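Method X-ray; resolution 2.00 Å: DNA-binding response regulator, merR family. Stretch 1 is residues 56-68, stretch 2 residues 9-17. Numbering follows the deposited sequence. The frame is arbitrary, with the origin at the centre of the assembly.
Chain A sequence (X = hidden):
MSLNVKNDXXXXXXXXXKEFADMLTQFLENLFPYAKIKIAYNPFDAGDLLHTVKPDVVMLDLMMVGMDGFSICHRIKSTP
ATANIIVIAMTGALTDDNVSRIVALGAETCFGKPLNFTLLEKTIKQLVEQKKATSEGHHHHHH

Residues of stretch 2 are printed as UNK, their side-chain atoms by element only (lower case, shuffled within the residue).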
ATOM      1  N   ASP A  56      -9.686   1.588   0.348  1.00 25.34           N
ATOM      2  CA  ASP A  56      -9.555   3.022   0.137  1.00 23.57           C
ATOM      3  C   ASP A  56      -8.085   3.347   0.031  1.00 25.46           C
ATOM      4  O   ASP A  56      -7.709   4.303  -0.617  1.00 27.59           O
ATOM      5  CB  ASP A  56     -10.189   3.767   1.301  1.00 29.65           C
ATOM      6  CG  ASP A  56     -11.673   3.496   1.404  1.00 29.65           C
ATOM      7  OD1 ASP A  56     -12.412   3.974   0.517  1.00 30.33           O
ATOM      8  OD2 ASP A  56     -12.086   2.784   2.335  1.00 34.41           O
ATOM      9  N   VAL A  57      -7.277   2.523   0.700  1.00 26.19           N
ATOM     10  CA  VAL A  57      -5.834   2.648   0.771  1.00 21.93           C
ATOM     11  C   VAL A  57      -5.198   1.299   0.436  1.00 18.86           C
ATOM     12  O   VAL A  57      -5.641   0.263   0.946  1.00 24.72           O
ATOM     13  CB  VAL A  57      -5.359   3.093   2.205  1.00 22.99           C
ATOM     14  CG1 VAL A  57      -3.835   3.203   2.263  1.00 21.35           C
ATOM     15  CG2 VAL A  57      -5.980   4.443   2.604  1.00 16.56           C
ATOM     16  N   VAL A  58      -4.186   1.288  -0.430  1.00 22.09           N
ATOM     17  CA  VAL A  58      -3.318   0.093  -0.512  1.00 21.67           C
ATOM     18  C   VAL A  58      -1.863   0.364  -0.183  1.00 15.30           C
ATOM     19  O   VAL A  58      -1.227   1.289  -0.721  1.00 19.61           O
ATOM     20  CB  VAL A  58      -3.432  -0.823  -1.826  1.00 21.79           C
ATOM     21  CG1 VAL A  58      -4.758  -0.697  -2.553  1.00 21.78           C
ATOM     22  CG2 VAL A  58      -2.215  -0.721  -2.759  1.00 26.19           C
ATOM     23  N   MET A  59      -1.359  -0.464   0.723  1.00 14.60           N
ATOM     24  CA  MET A  59       0.041  -0.500   1.067  1.00 21.89           C
ATOM     25  C   MET A  59       0.671  -1.553   0.168  1.00 19.53           C
ATOM     26  O   MET A  59       0.355  -2.739   0.259  1.00 20.91           O
ATOM     27  CB  MET A  59       0.221  -0.843   2.555  1.00 19.21           C
ATOM     28  CG  MET A  59      -0.642   0.013   3.508  1.00 26.32           C
ATOM     29  SD  MET A  59      -0.032   1.691   3.769  1.00 17.87           S
ATOM     30  CE  MET A  59       1.550   1.347   4.479  1.00 24.63           C
ATOM     31  N   LEU A  60       1.575  -1.105  -0.686  1.00 20.83           N
ATOM     32  CA  LEU A  60       2.119  -1.922  -1.754  1.00 22.34           C
ATOM     33  C   LEU A  60       3.617  -2.206  -1.587  1.00 20.46           C
ATOM     34  O   LEU A  60       4.458  -1.311  -1.737  1.00 22.00           O
ATOM     35  CB  LEU A  60       1.853  -1.217  -3.097  1.00 23.15           C
ATOM     36  CG  LEU A  60       2.363  -1.863  -4.395  1.00 30.50           C
ATOM     37  CD1 LEU A  60       1.588  -3.123  -4.697  1.00 20.45           C
ATOM     38  CD2 LEU A  60       2.273  -0.906  -5.549  1.00 17.55           C
ATOM     39  N   ASP A  61       3.960  -3.454  -1.289  1.00 20.04           N
ATOM     40  CA  ASP A  61       5.360  -3.854  -1.246  1.00 26.66           C
ATOM     41  C   ASP A  61       5.876  -4.100  -2.673  1.00 29.35           C
ATOM     42  O   ASP A  61       5.382  -4.982  -3.378  1.00 34.83           O
ATOM     43  CB  ASP A  61       5.522  -5.080  -0.339  1.00 29.62           C
ATOM     44  CG  ASP A  61       6.959  -5.583  -0.247  1.00 41.65           C
ATOM     45  OD1 ASP A  61       7.912  -4.775  -0.263  1.00 46.35           O
ATOM     46  OD2 ASP A  61       7.132  -6.815  -0.128  1.00 62.07           O
ATOM     47  N   LEU A  62       6.872  -3.314  -3.081  1.00 25.97           N
ATOM     48  CA  LEU A  62       7.480  -3.405  -4.408  1.00 29.92           C
ATOM     49  C   LEU A  62       8.489  -4.557  -4.581  1.00 37.00           C
ATOM     50  O   LEU A  62       9.221  -4.613  -5.584  1.00 40.70           O
ATOM     51  CB  LEU A  62       8.182  -2.087  -4.766  1.00 25.85           C
ATOM     52  CG  LEU A  62       7.461  -0.751  -4.729  1.00 26.17           C
ATOM     53  CD1 LEU A  62       8.352   0.364  -5.289  1.00 26.11           C
ATOM     54  CD2 LEU A  62       6.166  -0.885  -5.509  1.00 26.79           C
ATOM     55  N   MET A  63       8.566  -5.451  -3.602  1.00 35.45           N
ATOM     56  CA  MET A  63       9.524  -6.542  -3.671  1.00 35.68           C
ATOM     57  C   MET A  63       8.847  -7.863  -3.381  1.00 37.12           C
ATOM     58  O   MET A  63       9.515  -8.843  -3.028  1.00 34.90           O
ATOM     59  CB  MET A  63      10.691  -6.298  -2.715  1.00 42.77           C
ATOM     60  CG  MET A  63      11.566  -5.109  -3.106  1.00 37.19           C
ATOM     61  SD  MET A  63      13.214  -5.214  -2.453  1.00 42.84           S
ATOM     62  CE  MET A  63      12.885  -5.794  -0.782  1.00 45.19           C
ATOM     63  N   MET A  64       7.519  -7.879  -3.535  1.00 30.81           N
ATOM     64  CA  MET A  64       6.747  -9.117  -3.470  1.00 36.93           C
ATOM     65  C   MET A  64       7.242  -9.976  -4.636  1.00 39.00           C
ATOM     66  O   MET A  64       7.405  -9.481  -5.760  1.00 38.72           O
ATOM     67  CB  MET A  64       5.224  -8.867  -3.517  1.00 35.09           C
ATOM     68  CG  MET A  64       4.395 -10.138  -3.722  1.00 25.60           C
ATOM     69  SD  MET A  64       2.606 -10.032  -3.610  1.00 24.01           S
ATOM     70  CE  MET A  64       2.473 -10.074  -1.843  1.00 26.84           C
ATOM     71  N   VAL A  65       7.556 -11.232  -4.325  1.00 42.92           N
ATOM     72  CA  VAL A  65       8.125 -12.175  -5.284  1.00 44.42           C
ATOM     73  C   VAL A  65       7.037 -12.581  -6.273  1.00 41.26           C
ATOM     74  O   VAL A  65       5.945 -12.985  -5.868  1.00 37.17           O
ATOM     75  CB  VAL A  65       8.715 -13.419  -4.553  1.00 47.23           C
ATOM     76  CG1 VAL A  65       9.231 -14.471  -5.537  1.00 49.25           C
ATOM     77  CG2 VAL A  65       9.830 -12.997  -3.602  1.00 50.89           C
ATOM     78  N   GLY A  66       7.323 -12.437  -7.565  1.00 39.12           N
ATOM     79  CA  GLY A  66       6.377 -12.867  -8.600  1.00 40.72           C
ATOM     80  C   GLY A  66       5.316 -11.849  -8.998  1.00 35.38           C
ATOM     81  O   GLY A  66       4.303 -12.211  -9.605  1.00 36.86           O
ATOM     82  N   MET A  67       5.530 -10.583  -8.640  1.00 37.43           N
ATOM     83  CA  MET A  67       4.712  -9.491  -9.172  1.00 36.34           C
ATOM     84  C   MET A  67       5.521  -8.220  -9.360  1.00 35.88           C
ATOM     85  O   MET A  67       6.451  -7.938  -8.610  1.00 38.40           O
ATOM     86  CB  MET A  67       3.422  -9.246  -8.360  1.00 39.37           C
ATOM     87  CG  MET A  67       3.548  -8.489  -7.052  1.00 45.86           C
ATOM     88  SD  MET A  67       2.006  -7.614  -6.581  1.00 50.88           S
ATOM     89  CE  MET A  67       2.853  -6.380  -5.592  1.00 46.73           C
ATOM     90  N   ASP A  68       5.154  -7.461 -10.382  1.00 30.30           N
ATOM     91  CA  ASP A  68       5.807  -6.213 -10.687  1.00 32.35           C
ATOM     92  C   ASP A  68       4.980  -5.117 -10.009  1.00 27.48           C
ATOM     93  O   ASP A  68       3.930  -4.760 -10.511  1.00 25.91           O
ATOM     94  CB  ASP A  68       5.816  -6.058 -12.206  1.00 30.70           C
ATOM     95  CG  ASP A  68       6.551  -4.815 -12.689  1.00 39.76           C
ATOM     96  OD1 ASP A  68       6.927  -4.797 -13.881  1.00 41.00           O
ATOM     97  OD2 ASP A  68       6.742  -3.852 -11.925  1.00 39.21           O
ATOM     98  N   UNK A   9     -14.298   2.068   6.342  1.00 41.54           N
ATOM     99  CA  UNK A   9     -12.995   2.489   5.742  1.00 38.92           C
ATOM    100  C   UNK A   9     -12.100   1.255   5.645  1.00 38.34           C
ATOM    101  O   UNK A   9     -12.016   0.474   6.590  1.00 36.01           O
ATOM    102  c   UNK A   9     -10.498   4.240   4.991  1.00 37.97           C
ATOM    103  c   UNK A   9      -8.212   4.358   5.724  1.00 45.88           C
ATOM    104  c   UNK A   9     -12.361   3.616   6.576  1.00 44.33           C
ATOM    105  c   UNK A   9      -9.158   4.471   4.713  1.00 41.60           C
ATOM    106  c   UNK A   9      -9.945   3.786   7.263  1.00 47.77           C
ATOM    107  c   UNK A   9      -8.604   4.023   6.999  1.00 37.39           C
ATOM    108  c   UNK A   9     -10.905   3.884   6.263  1.00 42.92           C
ATOM    109  N   UNK A  10     -11.446   1.079   4.499  1.00 29.44           N
ATOM    110  CA  UNK A  10     -10.852  -0.207   4.159  1.00 28.15           C
ATOM    111  C   UNK A  10      -9.413  -0.105   3.645  1.00 23.31           C
ATOM    112  O   UNK A  10      -9.116   0.708   2.781  1.00 24.17           O
ATOM    113  o   UNK A  10     -11.372  -2.263   2.991  1.00 45.63           O
ATOM    114  c   UNK A  10     -11.750  -0.922   3.144  1.00 29.11           C
ATOM    115  N   UNK A  11      -8.512  -0.921   4.192  1.00 20.73           N
ATOM    116  CA  UNK A  11      -7.119  -0.887   3.764  1.00 20.00           C
ATOM    117  C   UNK A  11      -6.704  -2.266   3.324  1.00 18.57           C
ATOM    118  O   UNK A  11      -6.943  -3.231   4.034  1.00 25.02           O
ATOM    119  c   UNK A  11      -5.953   1.405   6.650  1.00 27.75           C
ATOM    120  c   UNK A  11      -6.166  -0.411   4.895  1.00 22.62           C
ATOM    121  c   UNK A  11      -6.458   1.037   5.276  1.00 25.83           C
ATOM    122  c   UNK A  11      -4.687  -0.515   4.475  1.00 20.64           C
ATOM    123  N   UNK A  12      -6.060  -2.349   2.155  1.00 25.57           N
ATOM    124  CA  UNK A  12      -5.476  -3.595   1.658  1.00 22.12           C
ATOM    125  C   UNK A  12      -3.949  -3.530   1.691  1.00 20.24           C
ATOM    126  O   UNK A  12      -3.332  -2.638   1.086  1.00 21.55           O
ATOM    127  c   UNK A  12      -5.954  -3.875   0.209  1.00 18.50           C
ATOM    128  c   UNK A  12      -5.981  -5.243  -0.500  1.00 28.55           C
ATOM    129  c   UNK A  12      -5.344  -5.120  -1.887  1.00 27.86           C
ATOM    130  c   UNK A  12      -5.366  -6.405   0.277  1.00 29.10           C
ATOM    131  N   UNK A  13      -3.345  -4.505   2.357  1.00 16.21           N
ATOM    132  CA  UNK A  13      -1.899  -4.614   2.453  1.00 19.70           C
ATOM    133  C   UNK A  13      -1.415  -5.721   1.539  1.00 23.88           C
ATOM    134  O   UNK A  13      -1.808  -6.874   1.704  1.00 25.95           O
ATOM    135  c   UNK A  13      -1.867  -4.151   6.288  1.00 16.80           C
ATOM    136  c   UNK A  13       0.085  -5.229   3.994  1.00 25.86           C
ATOM    137  c   UNK A  13      -1.427  -4.903   3.923  1.00 16.64           C
ATOM    138  c   UNK A  13      -1.754  -3.729   4.840  1.00 26.18           C
ATOM    139  N   UNK A  14      -0.570  -5.373   0.597  1.00 24.15           N
ATOM    140  CA  UNK A  14       0.068  -6.305  -0.283  1.00 18.70           C
ATOM    141  C   UNK A  14       1.504  -6.551   0.119  1.00 27.45           C
ATOM    142  O   UNK A  14       2.341  -5.735  -0.084  1.00 30.54           O
ATOM    143  c   UNK A  14      -1.699  -4.902  -3.290  1.00 18.97           C
ATOM    144  c   UNK A  14      -0.003  -5.824  -1.702  1.00 19.08           C
ATOM    145  c   UNK A  14      -1.442  -5.762  -2.177  1.00 22.07           C
ATOM    146  c   UNK A  14       0.789  -6.673  -2.569  1.00 26.41           C
ATOM    147  N   UNK A  15       1.771  -7.716   0.671  1.00 27.83           N
ATOM    148  CA  UNK A  15       3.020  -8.008   1.346  1.00 27.73           C
ATOM    149  C   UNK A  15       3.259  -9.506   1.608  1.00 27.46           C
ATOM    150  O   UNK A  15       2.515 -10.107   2.300  1.00 32.72           O
ATOM    151  o   UNK A  15       5.672  -5.900   2.758  1.00 30.37           O
ATOM    152  c   UNK A  15       5.467  -7.057   2.985  1.00 32.29           C
ATOM    153  c   UNK A  15       3.027  -7.250   2.657  1.00 26.35           C
ATOM    154  o   UNK A  15       6.276  -7.910   2.723  1.00 37.79           O
ATOM    155  c   UNK A  15       4.178  -7.481   3.566  1.00 26.27           C
ATOM    156  N   UNK A  16       4.322 -10.088   1.087  1.00 33.76           N
ATOM    157  CA  UNK A  16       4.577 -11.504   1.320  1.00 40.10           C
ATOM    158  C   UNK A  16       5.295 -11.885   2.584  1.00 41.82           C
ATOM    159  O   UNK A  16       5.295 -13.021   2.945  1.00 40.73           O
ATOM    160  o   UNK A  16       6.819 -12.139  -1.494  1.00 33.90           O
ATOM    161  c   UNK A  16       6.315 -11.668  -0.496  1.00 41.53           C
ATOM    162  o   UNK A  16       6.765 -10.682   0.052  1.00 57.73           O
ATOM    163  c   UNK A  16       5.106 -12.280   0.106  1.00 40.88           C
ATOM    164  N   UNK A  17       5.887 -10.915   3.260  1.00 41.29           N
ATOM    165  CA  UNK A  17       6.502 -11.133   4.570  1.00 36.27           C
ATOM    166  C   UNK A  17       5.396 -11.165   5.620  1.00 37.85           C
ATOM    167  O   UNK A  17       4.818 -10.134   5.950  1.00 38.64           O
ATOM    168  c   UNK A  17       7.524 -10.031   4.856  1.00 41.32           C
ATOM    169  o   UNK A  17       7.963 -11.045   7.013  1.00 40.09           O
ATOM    170  o   UNK A  17       9.441  -9.663   6.194  1.00 50.34           O
ATOM    171  c   UNK A  17       8.361 -10.280   6.110  1.00 44.36           C
TER
HETATM  172  O   HOH W   1       5.010 -13.686  -3.582  1.00 50.12           O

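Position 9 has seven side-chain carbons: one, then a ring of six. The ring lies near Val-57 CG2, which sits at its edge, and near Asp-56. A plain six-carbon ring with no oxygen is phenylalanine. In Phe-9, CE2 is 3.8 Å from Val-57 CG2.

Position 10 has one carbon and one oxygen. Its CB lies near Asp-56 OD2. This is serine. Ser-10 N donates to Asp-56 OD2 at 2.8 Å, and Ser-10 O accepts from Asp-56 N at 2.6 Å. A weak bond runs from Val-57 N to Ser-10 O at 3.3 Å. The hydroxyl is satisfied elsewhere in the structure.

Position 11 has four carbons, forked at the first, with one arm two carbons long. It packs on Val-57 and Met-59. This is isoleucine. Ile-11 CG1 is 3.9 Å from Val-57 CB.

Position 12 also has four carbons, but the fork is at the second. Its CB is 4.4 Å from Val-58 CG1. That is leucine. Leu-12 N donates to Val-57 O at 2.9 Å, and Leu-12 O accepts from Met-59 N at 3.0 Å.

Position 13 repeats the pattern of Ile-11: four carbons, forked at the first. It touches Met-59 and is isoleucine. Ile-13 CG1 is 4.1 Å from Met-59 CG.

Position 14 has the same four carbons and the same fork. It meets Val-58, Leu-60, Met-64 and Met-67, and is isoleucine. Ile-14 CD1 is 4.0 Å from Leu-60 CD1, while Ile-14 CG2 is 3.7 Å from Met-67 CE. No other residue of either stretch has more area covered by this contact.

Position 15 has three carbons, the third carrying two oxygens, close to Asp-61. It is glutamate by length. Glu-15 OE1 and Asp-61 OD2 are 3.2 Å apart; both are acceptors, so this is no hydrogen bond. Glu-15 OE1 instead accepts from the backbone N of position 17.

Position 16 has two carbons, the second carrying two oxygens. One oxygen reaches Val-65. The acid's carbon count gives aspartate. Asp-16 OD2 accepts from Val-65 N at 3.1 Å, and a water also links OD2 to Val-65 O.

Position 17 has the same make-up, but touches nothing on stretch 1. It is aspartate. Asp-17 caps the helix that follows.

The contact is a pair of parallel strands. Backbone hydrogen bonds set the register, Val-57 beside Ile-11 through Leu-60 beside Ile-14. Apolar side chains pack on both sheet faces. At the strand ends, Asp-61 meets the like charges of Glu-15 and Asp-16.

Stretch 2 (9-17) FSILIIEDD
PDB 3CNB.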